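Local coordinates for protein glyoxalase-related enzyme (Fulvimarina pelagi, PDB 3BQX) that is of unknown function but belongs to the vicinal oxygen chelate superfamily and is related to glyoxalases, at residues 19-22 and 23-27; 31-35 and 36-40; 41-45 and 46-50; 49-52 and 53-57; 84-87 and 88-91. One frame throughout, in Å; residues are numbered along the deposited sequence.

In the fold
Followed from the N terminus, the five contacts follow in series, none enclosing another, with contacts 3 and 4 sharing Ala49 and Thr50. Contact 1 joins successive turns of helix 16-26, packed against the first four-stranded sheet. Contact 2 closes the hairpin of strands 33-34 and 38-42, and contact 3 the next hairpin, of strands 38-42 and 47-52, so the two share strand 38-42 and sit side by side in one sheet. Contact 4 is a corner that turns strand 47-52 into helix 53-60. Contact 5 joins successive turns of helix 83-92 in the second beta-alpha-beta-beta-beta module, its centre about 11 Å from that of contact 1, which it touches through Leu90.

Contact 1: 19-22 and 23-27; sequences SARF and YGEGF
Residues 19-22 and 23-27 form consecutive turns of one helix: Tyr23 N bonds to Ser19 O almost straight, and the last turn then widens to pi type, where Arg21 O accepts from both Glu25 N and Gly26 N and Phe27 N reaches Phe22 O at 3.1 Å. Phe22 swings its CG away from its own backbone N (chi1 -180°), which carries the ring edge over the face of Tyr23 in a T-shaped pair, the centroids 4.9 Å apart and the planes at 89°. Phe22 CE2 also meets Phe27 CE1 at 3.9 Å, completing an aromatic cluster near the C-terminal part of helix 16-26, the helix that packs on the first sheet of this VOC-type fold. Ser19 OG lies at the edge of the Tyr23 ring, 3.6 Å from CE2, while the phenol OH bonds to Asp115 and Trp121. On the exposed side a water joins the pair of opposite charges, accepting from Arg21 NE at 3.1 Å and donating to Glu25 OE1.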
loop_
_atom_site.group_PDB
_atom_site.type_symbol
_atom_site.label_atom_id
_atom_site.label_comp_id
_atom_site.label_asym_id
_atom_site.label_seq_id
_atom_site.Cartn_x
_atom_site.Cartn_y
_atom_site.Cartn_z
ATOM N N SER A 19 0.033 -8.970 -14.930
ATOM C CA SER A 19 0.513 -8.480 -13.642
ATOM C C SER A 19 1.773 -9.239 -13.223
ATOM O O SER A 19 2.756 -8.636 -12.794
ATOM C CB SER A 19 -0.580 -8.650 -12.587
ATOM O OG SER A 19 -0.215 -8.017 -11.374
ATOM N N ALA A 20 1.744 -10.563 -13.358
ATOM C CA ALA A 20 2.892 -11.391 -12.999
ATOM C C ALA A 20 4.126 -11.018 -13.825
ATOM O O ALA A 20 5.254 -11.105 -13.341
ATOM C CB ALA A 20 2.556 -12.866 -13.195
ATOM N N ARG A 21 3.906 -10.613 -15.074
ATOM C CA ARG A 21 5.005 -10.215 -15.949
ATOM C C ARG A 21 5.675 -8.945 -15.424
ATOM O O ARG A 21 6.903 -8.856 -15.364
ATOM C CB ARG A 21 4.489 -9.971 -17.372
ATOM C CG ARG A 21 5.561 -9.504 -18.338
ATOM C CD ARG A 21 4.946 -8.933 -19.603
ATOM N NE ARG A 21 5.949 -8.328 -20.474
ATOM C CZ ARG A 21 5.661 -7.501 -21.474
ATOM N NH1 ARG A 21 4.400 -7.178 -21.726
ATOM N NH2 ARG A 21 6.635 -6.992 -22.219
ATOM N N PHE A 22 4.858 -7.966 -15.045
ATOM C CA PHE A 22 5.367 -6.707 -14.519
ATOM C C PHE A 22 6.169 -6.909 -13.236
ATOM O O PHE A 22 7.306 -6.459 -13.125
ATOM C CB PHE A 22 4.212 -5.739 -14.238
ATOM C CG PHE A 22 4.655 -4.406 -13.695
ATOM C CD1 PHE A 22 5.216 -3.447 -14.535
ATOM C CD2 PHE A 22 4.515 -4.106 -12.339
ATOM C CE1 PHE A 22 5.631 -2.210 -14.039
ATOM C CE2 PHE A 22 4.929 -2.870 -11.833
ATOM C CZ PHE A 22 5.487 -1.921 -12.685
ATOM N N TYR A 23 5.580 -7.597 -12.262
ATOM C CA TYR A 23 6.269 -7.807 -10.995
ATOM C C TYR A 23 7.398 -8.823 -11.081
ATOM O O TYR A 23 8.415 -8.682 -10.401
ATOM C CB TYR A 23 5.249 -8.178 -9.902
ATOM C CG TYR A 23 4.349 -6.998 -9.583
ATOM C CD1 TYR A 23 4.852 -5.881 -8.922
ATOM C CD2 TYR A 23 3.046 -6.949 -10.056
ATOM C CE1 TYR A 23 4.084 -4.739 -8.749
ATOM C CE2 TYR A 23 2.263 -5.809 -9.898
ATOM C CZ TYR A 23 2.793 -4.704 -9.246
ATOM O OH TYR A 23 2.048 -3.552 -9.137
ATOM N N GLY A 24 7.238 -9.819 -11.947
ATOM C CA GLY A 24 8.268 -10.833 -12.096
ATOM C C GLY A 24 9.425 -10.434 -12.996
ATOM O O GLY A 24 10.581 -10.461 -12.575
ATOM N N GLU A 25 9.120 -10.060 -14.235
ATOM C CA GLU A 25 10.155 -9.666 -15.188
ATOM C C GLU A 25 10.602 -8.219 -15.018
ATOM O O GLU A 25 11.738 -7.869 -15.350
ATOM C CB GLU A 25 9.662 -9.887 -16.619
ATOM C CG GLU A 25 9.437 -11.348 -16.972
ATOM C CD GLU A 25 8.906 -11.534 -18.381
ATOM O OE1 GLU A 25 9.542 -11.026 -19.327
ATOM O OE2 GLU A 25 7.853 -12.191 -18.541
ATOM N N GLY A 26 9.709 -7.380 -14.503
ATOM C CA GLY A 26 10.045 -5.983 -14.299
ATOM C C GLY A 26 10.791 -5.765 -12.996
ATOM O O GLY A 26 11.937 -5.318 -12.998
ATOM N N PHE A 27 10.153 -6.090 -11.874
ATOM C CA PHE A 27 10.787 -5.915 -10.569
ATOM C C PHE A 27 11.727 -7.052 -10.179
ATOM O O PHE A 27 12.607 -6.870 -9.341
ATOM C CB PHE A 27 9.730 -5.768 -9.468
ATOM C CG PHE A 27 9.335 -4.344 -9.176
ATOM C CD1 PHE A 27 8.023 -3.923 -9.365
ATOM C CD2 PHE A 27 10.266 -3.435 -8.682
ATOM C CE1 PHE A 27 7.644 -2.614 -9.064
ATOM C CE2 PHE A 27 9.901 -2.124 -8.376
ATOM C CZ PHE A 27 8.583 -1.715 -8.567
HETATM O O HOH W 1 9.035 -8.283 -20.415
#

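Contact 2: 31-35 and 36-40; sequences PVFRN and PEIIF
Phe33 and Phe40 lie side by side on one face of a tight antiparallel hairpin, pointing the same way, with Phe40 CD2 set 3.6 Å from Phe33 CB. The two ring planes are inclined at 43°. Ile38 fills the next hollow: its CG2 comes to the edge of the Phe33 ring, 3.7 Å from CE2. On the other face Arg34 runs extended alongside Ile39, its CG 3.8 Å from Ile39 CG1, and Ile39 CD1 lies over one face of the guanidinium. Pro31 CB closes the row against Ile39 CG2 at 3.6 Å. A classic beta bulge, with Val32 and Phe33 both opposite Phe40, lets Val32 N bond to Phe40 O at 2.8 Å, while Phe33 N adds a weak bond to the same oxygen. At the turn Asn35 folds back over its own backbone (chi1 68°), bringing OD1 within 2.8 Å of Glu37 N and 2.9 Å of Ile38 N, which approach from opposite faces of the amide. Strand 33-34 is an edge strand of its four-stranded sheet within this chain; strand 47-52 flanks strand 38-42, Ala20 of helix 16-26 touches Arg34 and Ile39, and Trp129 of the second subunit meets Phe40 edge-to-face.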
loop_
_atom_site.group_PDB
_atom_site.type_symbol
_atom_site.label_atom_id
_atom_site.label_comp_id
_atom_site.label_asym_id
_atom_site.label_seq_id
_atom_site.Cartn_x
_atom_site.Cartn_y
_atom_site.Cartn_z
ATOM N N PRO A 31 6.650 -14.908 -6.638
ATOM C CA PRO A 31 5.509 -15.132 -5.750
ATOM C C PRO A 31 5.779 -16.191 -4.692
ATOM O O PRO A 31 6.612 -17.081 -4.888
ATOM C CB PRO A 31 4.405 -15.583 -6.709
ATOM C CG PRO A 31 4.800 -14.972 -8.023
ATOM C CD PRO A 31 6.289 -15.191 -8.038
ATOM N N VAL A 32 5.081 -16.079 -3.564
ATOM C CA VAL A 32 5.171 -17.068 -2.497
ATOM C C VAL A 32 3.892 -17.916 -2.619
ATOM O O VAL A 32 3.842 -19.062 -2.171
ATOM C CB VAL A 32 5.261 -16.404 -1.093
ATOM C CG1 VAL A 32 4.016 -15.582 -0.809
ATOM C CG2 VAL A 32 5.443 -17.461 -0.026
ATOM N N PHE A 33 2.868 -17.344 -3.249
ATOM C CA PHE A 33 1.603 -18.031 -3.474
ATOM C C PHE A 33 0.955 -17.573 -4.774
ATOM O O PHE A 33 1.042 -16.403 -5.148
ATOM C CB PHE A 33 0.607 -17.769 -2.336
ATOM C CG PHE A 33 -0.726 -18.448 -2.539
ATOM C CD1 PHE A 33 -0.945 -19.740 -2.063
ATOM C CD2 PHE A 33 -1.743 -17.820 -3.256
ATOM C CE1 PHE A 33 -2.159 -20.397 -2.302
ATOM C CE2 PHE A 33 -2.957 -18.466 -3.502
ATOM C CZ PHE A 33 -3.165 -19.760 -3.024
ATOM N N ARG A 34 0.307 -18.503 -5.463
ATOM C CA ARG A 34 -0.391 -18.173 -6.687
ATOM C C ARG A 34 -1.458 -19.181 -7.052
ATOM O O ARG A 34 -1.256 -20.384 -6.926
ATOM C CB ARG A 34 0.578 -18.055 -7.863
ATOM C CG ARG A 34 -0.144 -17.924 -9.196
ATOM C CD ARG A 34 0.796 -17.649 -10.349
ATOM N NE ARG A 34 0.044 -17.490 -11.591
ATOM C CZ ARG A 34 0.577 -17.111 -12.747
ATOM N NH1 ARG A 34 1.874 -16.849 -12.827
ATOM N NH2 ARG A 34 -0.190 -16.993 -13.824
ATOM N N ASN A 35 -2.609 -18.674 -7.479
ATOM C CA ASN A 35 -3.691 -19.519 -7.957
ATOM C C ASN A 35 -4.363 -18.704 -9.064
ATOM O O ASN A 35 -3.961 -17.572 -9.327
ATOM C CB ASN A 35 -4.659 -19.937 -6.832
ATOM C CG ASN A 35 -5.466 -18.792 -6.270
ATOM O OD1 ASN A 35 -5.662 -17.771 -6.918
ATOM N ND2 ASN A 35 -5.970 -18.976 -5.055
ATOM N N PRO A 36 -5.369 -19.264 -9.749
ATOM C CA PRO A 36 -6.023 -18.512 -10.826
ATOM C C PRO A 36 -6.607 -17.129 -10.534
ATOM O O PRO A 36 -6.916 -16.388 -11.468
ATOM C CB PRO A 36 -7.087 -19.489 -11.321
ATOM C CG PRO A 36 -6.423 -20.813 -11.117
ATOM C CD PRO A 36 -5.831 -20.665 -9.734
ATOM N N GLU A 37 -6.755 -16.764 -9.264
ATOM C CA GLU A 37 -7.323 -15.455 -8.957
ATOM C C GLU A 37 -6.456 -14.500 -8.145
ATOM O O GLU A 37 -6.747 -13.306 -8.090
ATOM C CB GLU A 37 -8.677 -15.612 -8.251
ATOM C CG GLU A 37 -8.597 -16.108 -6.820
ATOM C CD GLU A 37 -9.964 -16.227 -6.167
ATOM O OE1 GLU A 37 -10.767 -17.066 -6.631
ATOM O OE2 GLU A 37 -10.239 -15.483 -5.197
ATOM N N ILE A 38 -5.395 -14.997 -7.522
ATOM C CA ILE A 38 -4.568 -14.120 -6.701
ATOM C C ILE A 38 -3.104 -14.538 -6.655
ATOM O O ILE A 38 -2.774 -15.715 -6.822
ATOM C CB ILE A 38 -5.132 -14.077 -5.251
ATOM C CG1 ILE A 38 -4.570 -12.886 -4.473
ATOM C CG2 ILE A 38 -4.812 -15.376 -4.528
ATOM C CD1 ILE A 38 -5.329 -12.615 -3.157
ATOM N N ILE A 39 -2.233 -13.560 -6.441
ATOM C CA ILE A 39 -0.805 -13.803 -6.306
ATOM C C ILE A 39 -0.318 -13.037 -5.082
ATOM O O ILE A 39 -0.693 -11.879 -4.882
ATOM C CB ILE A 39 -0.005 -13.321 -7.536
ATOM C CG1 ILE A 39 -0.427 -14.121 -8.771
ATOM C CG2 ILE A 39 1.490 -13.478 -7.278
ATOM C CD1 ILE A 39 0.236 -13.672 -10.057
ATOM N N PHE A 40 0.487 -13.696 -4.253
ATOM C CA PHE A 40 1.058 -13.067 -3.066
ATOM C C PHE A 40 2.572 -13.024 -3.191
ATOM O O PHE A 40 3.195 -14.007 -3.610
ATOM C CB PHE A 40 0.756 -13.854 -1.781
ATOM C CG PHE A 40 -0.687 -13.843 -1.354
ATOM C CD1 PHE A 40 -1.417 -12.667 -1.312
ATOM C CD2 PHE A 40 -1.296 -15.019 -0.932
ATOM C CE1 PHE A 40 -2.739 -12.659 -0.853
ATOM C CE2 PHE A 40 -2.615 -15.018 -0.472
ATOM C CZ PHE A 40 -3.333 -13.835 -0.433
#

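Contact 3: 41-45 and 46-50; sequences YQMNG and FVLAT
Met43, a selenomethionine, lays its CB over one face of the Phe46 ring, 3.6 Å from the centroid in a CH-pi contact. Phe46 can receive it because its CG sits between its own N and carbonyl carbon (chi1 69°), folding the ring back against Met43 and Asn44. Met43 CG, set by chi1 (-49°), lies 3.7 Å from Leu48 CB, and SE stays 4.0 Å from the same CB. Asn44 runs alongside the ring, its OD1 3.4 Å from Phe46 CE2; that oxygen accepts from Val6 N of the second subunit. Gln42 NE2 makes a nearly straight bond of 3.3 Å to Met43 O, which lies in the plane of the Gln42 amide, and this amide also bonds to Val137 and Phe139 of the second subunit. Further along, Tyr41 lies beside Leu48, and a water links Tyr41 OH, at 2.7 Å, with Thr50 OG1. Tyr41 and Leu48 form a hydrogen-bonded pair, with two backbone bonds, and Met43 N bonds to Phe46 O at 2.8 Å, while Phe46 N is buried without a partner. These features make a beta hairpin whose loop holds an inverse gamma turn centred on Asn44, placed at the subunit interface, where the two Phe46 rings meet edge-to-face.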
loop_
_atom_site.group_PDB
_atom_site.type_symbol
_atom_site.label_atom_id
_atom_site.label_comp_id
_atom_site.label_asym_id
_atom_site.label_seq_id
_atom_site.Cartn_x
_atom_site.Cartn_y
_atom_site.Cartn_z
ATOM N N TYR A 41 3.161 -11.889 -2.827
ATOM C CA TYR A 41 4.611 -11.724 -2.831
ATOM C C TYR A 41 5.000 -11.356 -1.400
ATOM O O TYR A 41 4.379 -10.481 -0.797
ATOM C CB TYR A 41 5.043 -10.575 -3.751
ATOM C CG TYR A 41 4.648 -10.712 -5.208
ATOM C CD1 TYR A 41 5.489 -11.339 -6.128
ATOM C CD2 TYR A 41 3.435 -10.207 -5.664
ATOM C CE1 TYR A 41 5.127 -11.456 -7.471
ATOM C CE2 TYR A 41 3.063 -10.320 -6.997
ATOM C CZ TYR A 41 3.913 -10.945 -7.895
ATOM O OH TYR A 41 3.526 -11.073 -9.207
ATOM N N GLN A 42 6.007 -12.023 -0.840
ATOM C CA GLN A 42 6.446 -11.689 0.509
ATOM C C GLN A 42 7.344 -10.462 0.434
ATOM O O GLN A 42 8.375 -10.479 -0.246
ATOM C CB GLN A 42 7.219 -12.848 1.141
ATOM C CG GLN A 42 7.683 -12.535 2.568
ATOM C CD GLN A 42 6.524 -12.327 3.527
ATOM O OE1 GLN A 42 5.721 -13.229 3.739
ATOM N NE2 GLN A 42 6.426 -11.130 4.101
HETATM N N MSE A 43 6.957 -9.401 1.133
HETATM C CA MSE A 43 7.719 -8.162 1.120
HETATM C C MSE A 43 8.445 -7.898 2.439
HETATM O O MSE A 43 8.575 -8.792 3.283
HETATM C CB MSE A 43 6.789 -6.995 0.781
HETATM C CG MSE A 43 5.907 -7.270 -0.462
HETATM SE SE MSE A 43 6.813 -7.517 -2.169
HETATM C CE MSE A 43 7.250 -5.677 -2.456
ATOM N N ASN A 44 8.903 -6.662 2.617
ATOM C CA ASN A 44 9.647 -6.240 3.804
ATOM C C ASN A 44 8.761 -5.936 5.006
ATOM O O ASN A 44 8.623 -4.786 5.421
ATOM C CB ASN A 44 10.505 -5.012 3.462
ATOM C CG ASN A 44 9.701 -3.902 2.792
ATOM O OD1 ASN A 44 8.989 -4.147 1.823
ATOM N ND2 ASN A 44 9.823 -2.685 3.302
ATOM N N GLY A 45 8.162 -6.980 5.569
ATOM C CA GLY A 45 7.312 -6.799 6.732
ATOM C C GLY A 45 5.836 -7.015 6.481
ATOM O O GLY A 45 5.035 -7.016 7.416
ATOM N N PHE A 46 5.476 -7.212 5.219
ATOM C CA PHE A 46 4.080 -7.387 4.839
ATOM C C PHE A 46 4.024 -8.158 3.530
ATOM O O PHE A 46 5.057 -8.474 2.938
ATOM C CB PHE A 46 3.434 -6.012 4.648
ATOM C CG PHE A 46 3.957 -5.266 3.451
ATOM C CD1 PHE A 46 3.299 -5.347 2.227
ATOM C CD2 PHE A 46 5.139 -4.540 3.532
ATOM C CE1 PHE A 46 3.810 -4.717 1.093
ATOM C CE2 PHE A 46 5.661 -3.904 2.399
ATOM C CZ PHE A 46 4.992 -3.998 1.182
ATOM N N VAL A 47 2.808 -8.438 3.081
ATOM C CA VAL A 47 2.577 -9.169 1.844
ATOM C C VAL A 47 1.904 -8.271 0.811
ATOM O O VAL A 47 1.020 -7.481 1.154
ATOM C CB VAL A 47 1.658 -10.382 2.110
ATOM C CG1 VAL A 47 1.399 -11.154 0.832
ATOM C CG2 VAL A 47 2.292 -11.283 3.153
ATOM N N LEU A 48 2.346 -8.373 -0.440
ATOM C CA LEU A 48 1.748 -7.633 -1.544
ATOM C C LEU A 48 0.890 -8.650 -2.283
ATOM O O LEU A 48 1.370 -9.729 -2.646
ATOM C CB LEU A 48 2.819 -7.079 -2.498
ATOM C CG LEU A 48 2.285 -6.537 -3.837
ATOM C CD1 LEU A 48 1.468 -5.275 -3.601
ATOM C CD2 LEU A 48 3.446 -6.229 -4.775
ATOM N N ALA A 49 -0.382 -8.328 -2.480
ATOM C CA ALA A 49 -1.285 -9.219 -3.186
ATOM C C ALA A 49 -1.856 -8.538 -4.411
ATOM O O ALA A 49 -2.155 -7.346 -4.376
ATOM C CB ALA A 49 -2.425 -9.638 -2.270
ATOM N N THR A 50 -1.971 -9.292 -5.503
ATOM C CA THR A 50 -2.589 -8.793 -6.734
ATOM C C THR A 50 -3.749 -9.767 -6.953
ATOM O O THR A 50 -3.546 -10.934 -7.285
ATOM C CB THR A 50 -1.607 -8.795 -7.924
ATOM O OG1 THR A 50 -1.103 -10.119 -8.147
ATOM C CG2 THR A 50 -0.450 -7.861 -7.642
HETATM O O HOH W 2 1.093 -10.044 -9.938
#

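Contact 4: 49-52 and 53-57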
loop_
_atom_site.group_PDB
_atom_site.type_symbol
_atom_site.label_atom_id
_atom_site.label_comp_id
_atom_site.label_asym_id
_atom_site.label_seq_id
_atom_site.Cartn_x
_atom_site.Cartn_y
_atom_site.Cartn_z
ATOM N N ALA A 49 -0.382 -8.328 -2.480
ATOM C CA ALA A 49 -1.285 -9.219 -3.186
ATOM C C ALA A 49 -1.856 -8.538 -4.411
ATOM O O ALA A 49 -2.155 -7.346 -4.376
ATOM C CB ALA A 49 -2.425 -9.638 -2.270
ATOM N N THR A 50 -1.971 -9.292 -5.503
ATOM C CA THR A 50 -2.589 -8.793 -6.734
ATOM C C THR A 50 -3.749 -9.767 -6.953
ATOM O O THR A 50 -3.546 -10.934 -7.285
ATOM C CB THR A 50 -1.607 -8.795 -7.924
ATOM O OG1 THR A 50 -1.103 -10.119 -8.147
ATOM C CG2 THR A 50 -0.450 -7.861 -7.642
ATOM N N TRP A 51 -4.960 -9.268 -6.728
ATOM C CA TRP A 51 -6.193 -10.046 -6.785
ATOM C C TRP A 51 -7.094 -9.564 -7.918
ATOM O O TRP A 51 -7.241 -8.361 -8.108
ATOM C CB TRP A 51 -6.903 -9.839 -5.446
ATOM C CG TRP A 51 -7.891 -10.856 -5.024
ATOM C CD1 TRP A 51 -8.148 -12.064 -5.610
ATOM C CD2 TRP A 51 -8.697 -10.802 -3.842
ATOM N NE1 TRP A 51 -9.061 -12.768 -4.856
ATOM C CE2 TRP A 51 -9.412 -12.015 -3.766
ATOM C CE3 TRP A 51 -8.879 -9.843 -2.835
ATOM C CZ2 TRP A 51 -10.297 -12.299 -2.723
ATOM C CZ3 TRP A 51 -9.760 -10.128 -1.795
ATOM C CH2 TRP A 51 -10.455 -11.348 -1.748
ATOM N N LEU A 52 -7.697 -10.488 -8.668
ATOM C CA LEU A 52 -8.602 -10.077 -9.739
ATOM C C LEU A 52 -9.656 -9.164 -9.117
ATOM O O LEU A 52 -10.228 -9.492 -8.080
ATOM C CB LEU A 52 -9.280 -11.293 -10.377
ATOM C CG LEU A 52 -8.362 -12.181 -11.218
ATOM C CD1 LEU A 52 -9.145 -13.374 -11.742
ATOM C CD2 LEU A 52 -7.782 -11.370 -12.370
ATOM N N VAL A 53 -9.909 -8.027 -9.759
ATOM C CA VAL A 53 -10.862 -7.044 -9.247
ATOM C C VAL A 53 -12.234 -7.596 -8.874
ATOM O O VAL A 53 -12.790 -7.217 -7.846
ATOM C CB VAL A 53 -11.064 -5.889 -10.248
ATOM C CG1 VAL A 53 -11.880 -4.777 -9.598
ATOM C CG2 VAL A 53 -9.727 -5.360 -10.709
ATOM N N GLN A 54 -12.788 -8.486 -9.694
ATOM C CA GLN A 54 -14.106 -9.045 -9.398
ATOM C C GLN A 54 -14.121 -9.687 -8.015
ATOM O O GLN A 54 -15.076 -9.533 -7.256
ATOM C CB GLN A 54 -14.511 -10.112 -10.425
ATOM C CG GLN A 54 -14.239 -9.791 -11.882
ATOM C CD GLN A 54 -12.870 -10.271 -12.333
ATOM O OE1 GLN A 54 -11.864 -9.601 -12.119
ATOM N NE2 GLN A 54 -12.829 -11.452 -12.949
ATOM N N ASN A 55 -13.056 -10.419 -7.703
ATOM C CA ASN A 55 -12.933 -11.107 -6.427
ATOM C C ASN A 55 -12.745 -10.133 -5.268
ATOM O O ASN A 55 -13.308 -10.325 -4.188
ATOM C CB ASN A 55 -11.771 -12.102 -6.489
ATOM C CG ASN A 55 -12.036 -13.241 -7.461
ATOM O OD1 ASN A 55 -12.847 -14.126 -7.189
ATOM N ND2 ASN A 55 -11.363 -13.214 -8.603
ATOM N N LEU A 56 -11.954 -9.088 -5.487
ATOM C CA LEU A 56 -11.746 -8.095 -4.439
ATOM C C LEU A 56 -13.077 -7.415 -4.130
ATOM O O LEU A 56 -13.465 -7.280 -2.971
ATOM C CB LEU A 56 -10.723 -7.050 -4.888
ATOM C CG LEU A 56 -10.587 -5.800 -4.010
ATOM C CD1 LEU A 56 -10.209 -6.176 -2.576
ATOM C CD2 LEU A 56 -9.535 -4.895 -4.620
ATOM N N GLN A 57 -13.779 -7.004 -5.183
ATOM C CA GLN A 57 -15.066 -6.332 -5.040
ATOM C C GLN A 57 -16.057 -7.220 -4.296
ATOM O O GLN A 57 -16.832 -6.746 -3.460
ATOM C CB GLN A 57 -15.619 -5.981 -6.421
ATOM C CG GLN A 57 -16.924 -5.210 -6.398
ATOM C CD GLN A 57 -17.403 -4.858 -7.790
ATOM O OE1 GLN A 57 -17.787 -5.732 -8.568
ATOM N NE2 GLN A 57 -17.372 -3.570 -8.116
#
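Trp51 turns one face of its indole to the first turn of the following helix, and two residues rest on it. Asn55 CB stands 3.2 Å above the ring plane, toward the rim and 3.2 Å from Trp51 NE1; the Asn55 side chain crosses the indole at about a right angle, yet its amide plane is only 9° from that of the ring. Over the six-membered ring lies Leu56 CA, 4.0 Å from the centroid in a CH-pi contact, with Leu56 CD1 close to Trp51 CE3 at 3.9 Å. Trp51 CG is set opposite its backbone N (chi1 -158°), which lays one face of the indole against Asn55 and Leu56. NE1 itself bonds to Glu37, so its edge is tied to the neighbouring hairpin while its face carries the helix. The junction is a sharp strand-to-helix turn: strand 49-52 and helix 53-57 have axes at 93°, and Leu52 occupies the N-cap position. Its carbonyl O accepts from Leu56 N at 3.1 Å, in the carbonyl plane, and more weakly from Asn55 N. Leu52 and Asn55 lie side by side, pointing the same way, and Leu52 CB is 3.3 Å from Asn55 ND2. Gln54, bent at chi2, reaches back so that its OE1 comes within 3.5 Å of Leu52 CB. Val53 and Leu56 also pack on Ser70 of the second subunit.

Contact 5: 84-87 and 88-91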
loop_
_atom_site.group_PDB
_atom_site.type_symbol
_atom_site.label_atom_id
_atom_site.label_comp_id
_atom_site.label_asym_id
_atom_site.label_seq_id
_atom_site.Cartn_x
_atom_site.Cartn_y
_atom_site.Cartn_z
ATOM N N ALA A 84 17.152 4.827 -12.930
ATOM C CA ALA A 84 16.904 4.738 -14.364
ATOM C C ALA A 84 16.831 3.310 -14.910
ATOM O O ALA A 84 15.884 2.961 -15.616
ATOM C CB ALA A 84 17.963 5.535 -15.126
ATOM N N PRO A 85 17.840 2.471 -14.608
ATOM C CA PRO A 85 17.834 1.088 -15.100
ATOM C C PRO A 85 16.594 0.295 -14.685
ATOM O O PRO A 85 15.981 -0.384 -15.507
ATOM C CB PRO A 85 19.114 0.507 -14.509
ATOM C CG PRO A 85 20.025 1.687 -14.475
ATOM C CD PRO A 85 19.120 2.781 -13.948
ATOM N N LEU A 86 16.231 0.383 -13.409
ATOM C CA LEU A 86 15.064 -0.334 -12.912
ATOM C C LEU A 86 13.806 0.129 -13.640
ATOM O O LEU A 86 12.982 -0.684 -14.051
ATOM C CB LEU A 86 14.915 -0.131 -11.400
ATOM C CG LEU A 86 13.652 -0.717 -10.751
ATOM C CD1 LEU A 86 13.449 -2.163 -11.191
ATOM C CD2 LEU A 86 13.770 -0.630 -9.237
HETATM N N MSE A 87 13.659 1.439 -13.810
HETATM C CA MSE A 87 12.499 1.969 -14.509
HETATM C C MSE A 87 12.405 1.442 -15.938
HETATM O O MSE A 87 11.313 1.152 -16.422
HETATM C CB MSE A 87 12.534 3.496 -14.513
HETATM C CG MSE A 87 12.129 4.103 -13.181
HETATM SE SE MSE A 87 12.276 6.022 -13.157
HETATM C CE MSE A 87 11.003 6.468 -14.545
ATOM N N GLU A 88 13.549 1.323 -16.610
ATOM C CA GLU A 88 13.564 0.805 -17.975
ATOM C C GLU A 88 13.062 -0.636 -17.979
ATOM O O GLU A 88 12.322 -1.041 -18.874
ATOM C CB GLU A 88 14.980 0.846 -18.559
ATOM C CG GLU A 88 15.584 2.236 -18.664
ATOM C CD GLU A 88 16.935 2.231 -19.354
ATOM O OE1 GLU A 88 17.800 1.415 -18.970
ATOM O OE2 GLU A 88 17.134 3.049 -20.279
ATOM N N ARG A 89 13.470 -1.404 -16.970
ATOM C CA ARG A 89 13.057 -2.797 -16.857
ATOM C C ARG A 89 11.554 -2.897 -16.608
ATOM O O ARG A 89 10.886 -3.782 -17.139
ATOM C CB ARG A 89 13.828 -3.498 -15.730
ATOM C CG ARG A 89 15.329 -3.623 -15.987
ATOM C CD ARG A 89 15.970 -4.706 -15.120
ATOM N NE ARG A 89 16.103 -4.323 -13.717
ATOM C CZ ARG A 89 17.014 -3.472 -13.252
ATOM N NH1 ARG A 89 17.885 -2.907 -14.081
ATOM N NH2 ARG A 89 17.064 -3.195 -11.957
ATOM N N LEU A 90 11.016 -1.981 -15.808
ATOM C CA LEU A 90 9.584 -1.993 -15.528
ATOM C C LEU A 90 8.797 -1.675 -16.795
ATOM O O LEU A 90 7.773 -2.295 -17.074
ATOM C CB LEU A 90 9.236 -0.977 -14.436
ATOM C CG LEU A 90 9.801 -1.240 -13.039
ATOM C CD1 LEU A 90 9.363 -0.122 -12.098
ATOM C CD2 LEU A 90 9.309 -2.588 -12.521
ATOM N N VAL A 91 9.279 -0.697 -17.558
ATOM C CA VAL A 91 8.615 -0.314 -18.797
ATOM C C VAL A 91 8.652 -1.468 -19.794
ATOM O O VAL A 91 7.663 -1.754 -20.462
ATOM C CB VAL A 91 9.285 0.917 -19.436
ATOM C CG1 VAL A 91 8.672 1.192 -20.809
ATOM C CG2 VAL A 91 9.104 2.127 -18.527
#
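Helix 83-92 is the helix of the second beta-alpha-beta-beta-beta module, and two of its successive turns meet here, with the regular i to i+4 bonding of an alpha helix: Glu88 N to Ala84 O, Arg89 N to Pro85 O, Leu90 N to Leu86 O at 2.9 Å, and Val91 N to Met87 O. Arg89 folds back on the preceding turn. Its chain bends at chi3 (-73°), laying the guanidinium over that turn, so that Leu86 CA sits 3.6 Å above one face, toward the rim. NH2 lies 3.8 Å from Leu86 CB and NH1 is 3.7 Å from Pro85 CB; the Leu86 and Arg89 side chains cross at about a right angle. Glu88, one residue earlier, keeps an extended chain beyond CG and passes its CG 3.1 Å from Ala84 O. On the buried side Leu86 CD1 approaches Leu90 CG at 4.2 Å, their side chains crossing at a slant. Glu88 and Arg89 thus lie on the exposed side, while Leu86, the selenomethionine Met87 and Leu90 face inward. These three pack on Ile123 of strand 120-125, Met87 also reaching Leu97 and Ala101 of strand 96-102, and Leu90 meets Phe22 and Phe27 at helix 16-26.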